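Local coordinates for protein putative trimethylamine methyltransferase (Rhizobium meliloti, PDB 4YYC) that probably transfers methyl groups, as a member of the trimethylamine methyltransferase family, at residues Arg64-Val69 with Gln292-Val297; Asp85-Ala90 with Lys103-Glu108; Val313-Phe318 with Tyr341-Leu346. All coordinates share one frame; numbering follows the deposited sequence.

Contact 1: residues Arg64-Val69 with Gln292-Val297; sequences RNADVV and QILAEV
Ala66 and Ala295 mark the place where the helical segments 64-69 and 292-297 come together, their CA atoms 5.1 Å apart. The axes approach to 8.4 Å and cross at -58°. Small residues at a helix crossing let the backbones draw this near, as Ala66 and Ala295 illustrate. The methyl of Ala66 lies alongside the branch of Leu294, with CB 3.7 Å from Leu294 CD2, and it also rests against the helix backbone, 4.0 Å from Ala295 N. One turn further on, Val69 extends the seam: CG1, anti to the backbone N (chi1 168°), meets Ala295 CB at 3.9 Å. The side chains that meet are all buried and apolar.

Polar groups of 292-297 work elsewhere. Gln292 NE2 reaches one turn along its own helix to Glu296 OE2 (3.0 Å), meeting the carboxylate from above its plane, and also bonds Met281 O. Ile436 of the second subunit also packs on Val69. Helix 286-307, which carries 292-297, links the parallel, adjacent strands 269-277 and 313-322. Helix 56-73 is thus laid on the helix of a beta-alpha-beta unit, consistent with the TIM barrel of this methyltransferase family.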
loop_
_atom_site.group_PDB
_atom_site.type_symbol
_atom_site.label_atom_id
_atom_site.label_comp_id
_atom_site.label_asym_id
_atom_site.label_seq_id
_atom_site.Cartn_x
_atom_site.Cartn_y
_atom_site.Cartn_z
ATOM N N ARG A 64 21.110 -16.022 -13.978
ATOM C CA ARG A 64 21.643 -17.164 -14.681
ATOM C C ARG A 64 20.610 -17.748 -15.651
ATOM O O ARG A 64 20.915 -18.044 -16.821
ATOM C CB ARG A 64 22.033 -18.233 -13.650
ATOM C CG ARG A 64 22.872 -19.357 -14.133
ATOM C CD ARG A 64 23.555 -20.057 -12.960
ATOM N NE ARG A 64 22.653 -20.424 -11.878
ATOM C CZ ARG A 64 22.694 -19.989 -10.613
ATOM N NH1 ARG A 64 23.615 -19.142 -10.169
ATOM N NH2 ARG A 64 21.796 -20.439 -9.759
ATOM N N ASN A 65 19.378 -17.893 -15.177
ATOM C CA ASN A 65 18.308 -18.423 -16.002
ATOM C C ASN A 65 17.973 -17.514 -17.191
ATOM O O ASN A 65 17.669 -18.006 -18.283
ATOM C CB ASN A 65 17.046 -18.707 -15.151
ATOM C CG ASN A 65 17.206 -19.930 -14.265
ATOM O OD1 ASN A 65 18.245 -20.596 -14.269
ATOM N ND2 ASN A 65 16.147 -20.244 -13.482
ATOM N N ALA A 66 18.042 -16.199 -17.003
ATOM C CA ALA A 66 17.839 -15.309 -18.140
ATOM C C ALA A 66 18.907 -15.442 -19.197
ATOM O O ALA A 66 18.619 -15.391 -20.369
ATOM C CB ALA A 66 17.698 -13.873 -17.681
ATOM N N ASP A 67 20.146 -15.667 -18.782
ATOM C CA ASP A 67 21.201 -15.884 -19.768
ATOM C C ASP A 67 21.006 -17.192 -20.530
ATOM O O ASP A 67 21.282 -17.253 -21.717
ATOM C CB ASP A 67 22.561 -15.920 -19.107
ATOM C CG ASP A 67 22.980 -14.583 -18.531
ATOM O OD1 ASP A 67 22.505 -13.504 -18.961
ATOM O OD2 ASP A 67 23.821 -14.652 -17.637
ATOM N N VAL A 68 20.529 -18.216 -19.847
ATOM C CA VAL A 68 20.126 -19.450 -20.529
ATOM C C VAL A 68 19.049 -19.232 -21.590
ATOM O O VAL A 68 19.167 -19.670 -22.717
ATOM C CB VAL A 68 19.639 -20.501 -19.512
ATOM C CG1 VAL A 68 19.005 -21.695 -20.226
ATOM C CG2 VAL A 68 20.826 -20.957 -18.671
ATOM N N VAL A 69 17.985 -18.544 -21.232
ATOM C CA VAL A 69 16.921 -18.219 -22.197
ATOM C C VAL A 69 17.499 -17.490 -23.417
ATOM O O VAL A 69 17.182 -17.827 -24.568
ATOM C CB VAL A 69 15.845 -17.355 -21.513
ATOM C CG1 VAL A 69 14.883 -16.740 -22.532
ATOM C CG2 VAL A 69 15.095 -18.184 -20.466
ATOM N N GLN A 292 11.835 -14.100 -17.783
ATOM C CA GLN A 292 11.477 -13.639 -19.132
ATOM C C GLN A 292 11.650 -12.125 -19.277
ATOM O O GLN A 292 12.157 -11.635 -20.284
ATOM C CB GLN A 292 10.067 -14.034 -19.490
ATOM C CG GLN A 292 9.794 -13.954 -20.984
ATOM C CD GLN A 292 8.311 -14.177 -21.222
ATOM O OE1 GLN A 292 7.836 -15.275 -21.065
ATOM N NE2 GLN A 292 7.572 -13.120 -21.567
ATOM N N ILE A 293 11.201 -11.393 -18.274
ATOM C CA ILE A 293 11.393 -9.956 -18.255
ATOM C C ILE A 293 12.854 -9.559 -18.429
ATOM O O ILE A 293 13.194 -8.705 -19.258
ATOM C CB ILE A 293 10.832 -9.328 -16.958
ATOM C CG1 ILE A 293 9.305 -9.320 -17.025
ATOM C CG2 ILE A 293 11.360 -7.914 -16.777
ATOM C CD1 ILE A 293 8.680 -9.060 -15.652
ATOM N N LEU A 294 13.726 -10.191 -17.655
ATOM C CA LEU A 294 15.128 -9.827 -17.682
ATOM C C LEU A 294 15.722 -10.140 -19.060
ATOM O O LEU A 294 16.508 -9.344 -19.590
ATOM C CB LEU A 294 15.903 -10.516 -16.542
ATOM C CG LEU A 294 17.404 -10.238 -16.496
ATOM C CD1 LEU A 294 17.681 -8.741 -16.379
ATOM C CD2 LEU A 294 18.009 -11.010 -15.316
ATOM N N ALA A 295 15.342 -11.275 -19.653
ATOM C CA ALA A 295 15.825 -11.623 -21.017
ATOM C C ALA A 295 15.383 -10.587 -22.045
ATOM O O ALA A 295 16.195 -10.094 -22.828
ATOM C CB ALA A 295 15.328 -13.019 -21.399
ATOM N N GLU A 296 14.111 -10.197 -22.014
ATOM C CA GLU A 296 13.565 -9.217 -22.965
ATOM C C GLU A 296 14.261 -7.864 -22.788
ATOM O O GLU A 296 14.655 -7.250 -23.765
ATOM C CB GLU A 296 12.059 -9.073 -22.812
ATOM C CG GLU A 296 11.311 -10.310 -23.197
ATOM C CD GLU A 296 9.815 -10.199 -23.078
ATOM O OE1 GLU A 296 9.262 -9.091 -22.818
ATOM O OE2 GLU A 296 9.132 -11.241 -23.242
ATOM N N VAL A 297 14.429 -7.420 -21.541
ATOM C CA VAL A 297 15.090 -6.145 -21.312
ATOM C C VAL A 297 16.547 -6.166 -21.701
ATOM O O VAL A 297 17.035 -5.220 -22.326
ATOM C CB VAL A 297 14.884 -5.634 -19.848
ATOM C CG1 VAL A 297 15.816 -4.446 -19.582
ATOM C CG2 VAL A 297 13.424 -5.327 -19.580
#

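Contact 2: residues Asp85-Ala90 with Lys103-Glu108; sequences DLWKAA and KGLCRE
Trp87 of helix 81-90 sets its indole against Leu105 and Cys106, the first two residues of helix 105-109. Between the two helices the chain makes a beta-hairpin of strands 93-95 and 98-100, and the contact closes this helix, hairpin and helix into a compact unit.

The close packing gathers round the indole and Leu105. Trp87 CG stands beside the backbone N (chi1 -83°), from where the six-membered ring reaches helix 105-109. Its CH2 corner comes 4.1 Å from Cys106 SG, a sulfur-aromatic contact in which the sulfur lies 5.1 Å from the centroid of that ring, set obliquely to it at 55° from the ring normal. Leu105 CD2 approaches the edge of the same ring, near its plane, at 4.3 Å from CZ3. Both methyls of Leu105 also face the carbonyl oxygen Ala90 O from the same side, CD1 at 3.7 Å and CD2 at 3.8 Å. Phe77 and Phe101 each pack edge-to-face with Trp87, and Ala302 and Leu306 of helix 286-307 also touch it.

The solvent side, by contrast, takes no part in this packing. Lys103 and Glu108 are exposed and pair elsewhere, Lys103 NZ in a salt bridge with Glu71 and Glu108 OE1 in one with Lys111. Between them Gly104, the N-cap of the second helix, has a positive phi of 92°, at which a CB would jam against the carbonyl O of Lys103.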
loop_
_atom_site.group_PDB
_atom_site.type_symbol
_atom_site.label_atom_id
_atom_site.label_comp_id
_atom_site.label_asym_id
_atom_site.label_seq_id
_atom_site.Cartn_x
_atom_site.Cartn_y
_atom_site.Cartn_z
ATOM N N ASP A 85 21.419 -7.397 -38.755
ATOM C CA ASP A 85 22.797 -7.131 -39.115
ATOM C C ASP A 85 23.577 -6.571 -37.954
ATOM O O ASP A 85 24.731 -6.938 -37.771
ATOM C CB ASP A 85 22.928 -6.183 -40.305
ATOM C CG ASP A 85 22.546 -6.817 -41.608
ATOM O OD1 ASP A 85 22.262 -8.040 -41.679
ATOM O OD2 ASP A 85 22.558 -6.097 -42.640
ATOM N N LEU A 86 22.955 -5.707 -37.160
ATOM C CA LEU A 86 23.643 -5.156 -35.989
ATOM C C LEU A 86 24.008 -6.240 -34.984
ATOM O O LEU A 86 25.099 -6.244 -34.425
ATOM C CB LEU A 86 22.818 -4.052 -35.347
ATOM C CG LEU A 86 22.778 -2.763 -36.132
ATOM C CD1 LEU A 86 21.633 -1.866 -35.681
ATOM C CD2 LEU A 86 24.106 -2.033 -36.023
ATOM N N TRP A 87 23.090 -7.183 -34.783
ATOM C CA TRP A 87 23.298 -8.277 -33.840
ATOM C C TRP A 87 24.382 -9.233 -34.337
ATOM O O TRP A 87 25.226 -9.652 -33.551
ATOM C CB TRP A 87 21.974 -9.012 -33.510
ATOM C CG TRP A 87 21.189 -8.304 -32.448
ATOM C CD1 TRP A 87 19.943 -7.750 -32.549
ATOM C CD2 TRP A 87 21.646 -8.018 -31.115
ATOM N NE1 TRP A 87 19.581 -7.189 -31.354
ATOM C CE2 TRP A 87 20.622 -7.304 -30.465
ATOM C CE3 TRP A 87 22.837 -8.288 -30.414
ATOM C CZ2 TRP A 87 20.747 -6.888 -29.139
ATOM C CZ3 TRP A 87 22.954 -7.862 -29.105
ATOM C CH2 TRP A 87 21.909 -7.155 -28.495
ATOM N N LYS A 88 24.374 -9.550 -35.633
ATOM C CA LYS A 88 25.390 -10.445 -36.166
ATOM C C LYS A 88 26.758 -9.800 -35.980
ATOM O O LYS A 88 27.708 -10.459 -35.580
ATOM C CB LYS A 88 25.172 -10.785 -37.628
ATOM C CG LYS A 88 26.252 -11.736 -38.133
ATOM N N ALA A 89 26.849 -8.507 -36.257
ATOM C CA ALA A 89 28.120 -7.781 -36.133
ATOM C C ALA A 89 28.629 -7.725 -34.705
ATOM O O ALA A 89 29.840 -7.725 -34.497
ATOM C CB ALA A 89 27.981 -6.372 -36.675
ATOM N N ALA A 90 27.711 -7.648 -33.745
ATOM C CA ALA A 90 28.033 -7.634 -32.332
ATOM C C ALA A 90 28.431 -9.013 -31.805
ATOM O O ALA A 90 28.872 -9.111 -30.658
ATOM C CB ALA A 90 26.893 -7.074 -31.508
ATOM N N LYS A 103 26.521 -15.814 -23.704
ATOM C CA LYS A 103 26.294 -15.420 -22.329
ATOM C C LYS A 103 27.119 -14.188 -21.978
ATOM O O LYS A 103 28.314 -14.133 -22.267
ATOM C CB LYS A 103 26.534 -16.599 -21.372
ATOM C CG LYS A 103 25.521 -17.717 -21.626
ATOM C CD LYS A 103 24.934 -18.367 -20.394
ATOM C CE LYS A 103 25.292 -19.813 -20.208
ATOM N NZ LYS A 103 24.636 -20.710 -21.217
ATOM N N GLY A 104 26.432 -13.191 -21.419
ATOM C CA GLY A 104 27.041 -11.961 -20.984
ATOM C C GLY A 104 27.048 -10.847 -22.014
ATOM O O GLY A 104 27.361 -9.723 -21.671
ATOM N N LEU A 105 26.760 -11.146 -23.283
ATOM C CA LEU A 105 26.927 -10.150 -24.336
ATOM C C LEU A 105 26.093 -8.916 -24.081
ATOM O O LEU A 105 26.583 -7.787 -24.152
ATOM C CB LEU A 105 26.588 -10.732 -25.731
ATOM C CG LEU A 105 26.676 -9.771 -26.925
ATOM C CD1 LEU A 105 28.043 -9.133 -27.008
ATOM C CD2 LEU A 105 26.278 -10.440 -28.239
ATOM N N CYS A 106 24.821 -9.125 -23.815
ATOM C CA CYS A 106 23.918 -7.981 -23.584
ATOM C C CYS A 106 24.348 -7.151 -22.393
ATOM O O CYS A 106 24.421 -5.943 -22.461
ATOM C CB CYS A 106 22.468 -8.443 -23.413
ATOM S SG CYS A 106 21.750 -9.153 -24.919
ATOM N N ARG A 107 24.709 -7.821 -21.313
ATOM C CA ARG A 107 25.152 -7.112 -20.135
ATOM C C ARG A 107 26.429 -6.286 -20.410
ATOM O O ARG A 107 26.551 -5.146 -19.966
ATOM C CB ARG A 107 25.287 -8.129 -18.983
ATOM C CG ARG A 107 25.321 -7.572 -17.622
ATOM C CD ARG A 107 25.265 -8.694 -16.581
ATOM N NE ARG A 107 23.944 -9.344 -16.421
ATOM C CZ ARG A 107 22.972 -8.938 -15.600
ATOM N NH1 ARG A 107 23.119 -7.859 -14.843
ATOM N NH2 ARG A 107 21.847 -9.635 -15.521
ATOM N N GLU A 108 27.382 -6.850 -21.156
ATOM C CA GLU A 108 28.582 -6.111 -21.553
ATOM C C GLU A 108 28.273 -4.909 -22.423
ATOM O O GLU A 108 28.810 -3.830 -22.212
ATOM C CB GLU A 108 29.569 -7.041 -22.282
ATOM C CG GLU A 108 30.959 -6.447 -22.557
ATOM C CD GLU A 108 31.830 -6.247 -21.303
ATOM O OE1 GLU A 108 31.438 -6.678 -20.176
ATOM O OE2 GLU A 108 32.941 -5.657 -21.433
#

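Contact 3: residues Val313-Phe318 with Tyr341-Leu346; sequences VLFGTF and YGAAQL
Phe315 reaches from its strand to the helical segment 341-346 and meets Ala343 and Leu346, one turn apart. Its CG lies anti to the backbone N (chi1 -175°), which carries the ring out from the strand to the helix surface. There the carbonyl oxygen Ala343 O sits over one face of the ring, 4.0 Å from CZ, while Ala343 CB approaches CE1 at 4.2 Å. At another corner CE2 lies 4.4 Å from Leu346 CB, with the backbone of Leu346 placed obliquely to the ring. Helix 334-350 connects strand 313-322, by way of the short strand 329-330, to the parallel strand 354-355, a beta-alpha-beta crossover as in a TIM barrel, and Phe315 packs between sheet and helix. Val297 of helix 286-307 packs on the same ring, and Leu59 and Ile62 of helix 56-73 lie against Leu346.

Ala343 CB has a second neighbour in Thr317 OG1, at 4.1 Å. This hydroxyl, in plane at the edge of the Phe315 ring, donates to Gly316 O (2.8 Å) from above the carbonyl plane. Were Thr317 an alanine, Gly316 O would probably lose this hydroxyl mate and a gap would open beside Ala343 CB and the ring edge. Thr317 keeps a second tie through its backbone, where its O accepts a hydrogen bond from Thr356 OG1.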
loop_
_atom_site.group_PDB
_atom_site.type_symbol
_atom_site.label_atom_id
_atom_site.label_comp_id
_atom_site.label_asym_id
_atom_site.label_seq_id
_atom_site.Cartn_x
_atom_site.Cartn_y
_atom_site.Cartn_z
ATOM N N VAL A 313 18.681 4.592 -21.693
ATOM C CA VAL A 313 17.739 3.493 -21.801
ATOM C C VAL A 313 17.310 3.025 -20.397
ATOM O O VAL A 313 18.132 2.937 -19.485
ATOM C CB VAL A 313 18.304 2.312 -22.650
ATOM C CG1 VAL A 313 19.579 1.739 -22.107
ATOM C CG2 VAL A 313 17.259 1.192 -22.822
ATOM N N LEU A 314 16.020 2.736 -20.240
ATOM C CA LEU A 314 15.472 2.267 -18.984
ATOM C C LEU A 314 15.056 0.799 -19.065
ATOM O O LEU A 314 14.590 0.334 -20.118
ATOM C CB LEU A 314 14.229 3.081 -18.562
ATOM C CG LEU A 314 14.454 4.530 -18.164
ATOM C CD1 LEU A 314 14.683 5.425 -19.355
ATOM C CD2 LEU A 314 13.300 4.999 -17.294
ATOM N N PHE A 315 15.177 0.101 -17.934
ATOM C CA PHE A 315 14.591 -1.205 -17.709
ATOM C C PHE A 315 13.131 -0.947 -17.295
ATOM O O PHE A 315 12.874 -0.462 -16.178
ATOM C CB PHE A 315 15.400 -1.863 -16.564
ATOM C CG PHE A 315 15.053 -3.291 -16.204
ATOM C CD1 PHE A 315 13.772 -3.702 -15.959
ATOM C CD2 PHE A 315 16.058 -4.209 -16.011
ATOM C CE1 PHE A 315 13.502 -4.987 -15.581
ATOM C CE2 PHE A 315 15.814 -5.495 -15.584
ATOM C CZ PHE A 315 14.526 -5.896 -15.386
ATOM N N GLY A 316 12.204 -1.287 -18.179
ATOM C CA GLY A 316 10.764 -1.123 -17.919
ATOM C C GLY A 316 10.124 -2.446 -17.650
ATOM O O GLY A 316 10.695 -3.498 -17.941
ATOM N N THR A 317 8.961 -2.428 -17.035
ATOM C CA THR A 317 8.162 -3.614 -16.861
ATOM C C THR A 317 6.691 -3.101 -16.773
ATOM O O THR A 317 6.401 -2.290 -15.910
ATOM C CB THR A 317 8.563 -4.352 -15.561
ATOM O OG1 THR A 317 9.835 -5.012 -15.731
ATOM C CG2 THR A 317 7.568 -5.398 -15.166
ATOM N N PHE A 318 5.796 -3.663 -17.583
ATOM C CA PHE A 318 4.373 -3.621 -17.294
ATOM C C PHE A 318 4.016 -5.056 -16.952
ATOM O O PHE A 318 4.186 -5.948 -17.813
ATOM C CB PHE A 318 3.543 -3.139 -18.463
ATOM C CG PHE A 318 2.091 -3.213 -18.193
ATOM C CD1 PHE A 318 1.450 -2.174 -17.584
ATOM C CD2 PHE A 318 1.373 -4.374 -18.494
ATOM C CE1 PHE A 318 0.093 -2.264 -17.282
ATOM C CE2 PHE A 318 0.013 -4.451 -18.212
ATOM C CZ PHE A 318 -0.608 -3.395 -17.597
ATOM N N TYR A 341 8.823 -5.767 -7.409
ATOM C CA TYR A 341 9.883 -5.565 -6.412
ATOM C C TYR A 341 11.167 -6.257 -6.867
ATOM O O TYR A 341 12.251 -5.713 -6.750
ATOM C CB TYR A 341 9.501 -6.136 -5.040
ATOM C CG TYR A 341 8.597 -5.295 -4.154
ATOM C CD1 TYR A 341 8.955 -3.994 -3.779
ATOM C CD2 TYR A 341 7.395 -5.797 -3.669
ATOM C CE1 TYR A 341 8.170 -3.255 -2.913
ATOM C CE2 TYR A 341 6.587 -5.029 -2.842
ATOM C CZ TYR A 341 6.986 -3.780 -2.464
ATOM O OH TYR A 341 6.205 -2.995 -1.654
ATOM N N GLY A 342 11.034 -7.487 -7.355
ATOM C CA GLY A 342 12.150 -8.263 -7.810
ATOM C C GLY A 342 12.805 -7.650 -9.042
ATOM O O GLY A 342 14.053 -7.590 -9.162
ATOM N N ALA A 343 11.985 -7.179 -9.950
ATOM C CA ALA A 343 12.510 -6.605 -11.193
ATOM C C ALA A 343 13.336 -5.346 -10.867
ATOM O O ALA A 343 14.376 -5.060 -11.483
ATOM C CB ALA A 343 11.379 -6.293 -12.164
ATOM N N ALA A 344 12.890 -4.562 -9.902
ATOM C CA ALA A 344 13.668 -3.390 -9.473
ATOM C C ALA A 344 15.062 -3.760 -8.964
ATOM O O ALA A 344 16.053 -3.082 -9.281
ATOM C CB ALA A 344 12.916 -2.624 -8.397
ATOM N N GLN A 345 15.146 -4.851 -8.207
ATOM C CA GLN A 345 16.409 -5.355 -7.771
ATOM C C GLN A 345 17.292 -5.722 -8.951
ATOM O O GLN A 345 18.488 -5.354 -8.973
ATOM C CB GLN A 345 16.263 -6.584 -6.859
ATOM C CG GLN A 345 15.552 -6.289 -5.564
ATOM C CD GLN A 345 15.445 -7.506 -4.665
ATOM O OE1 GLN A 345 14.365 -8.098 -4.531
ATOM N NE2 GLN A 345 16.563 -7.902 -4.104
ATOM N N LEU A 346 16.719 -6.422 -9.917
ATOM C CA LEU A 346 17.488 -6.828 -11.125
ATOM C C LEU A 346 17.933 -5.639 -11.948
ATOM O O LEU A 346 19.030 -5.633 -12.520
ATOM C CB LEU A 346 16.662 -7.777 -11.973
ATOM C CG LEU A 346 16.397 -9.120 -11.289
ATOM C CD1 LEU A 346 15.275 -9.812 -12.055
ATOM C CD2 LEU A 346 17.634 -9.974 -11.144
#

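Overall arrangement
The three contacts form a chain of packing layers leading inward, with helix 286-307 as the common element. Contact 1 touches both others. Its centre lies about 12 Å from that of contact 3, where Ile293 CG2 meets Thr317 OG1 at 3.4 Å. Contact 2, nested in sequence within the loop that contact 1 closes, has its centre about 14 Å from that of contact 1 and joins it through Asp67 CB and Lys103 CD at 3.6 Å and through Leu294 CD2 and Arg107 NH2 at 4.1 Å. Contacts 2 and 3 do not touch, their nearest atoms being about 5 Å apart. An unidentified bound ligand lies about 8 Å from the Thr317 side chain.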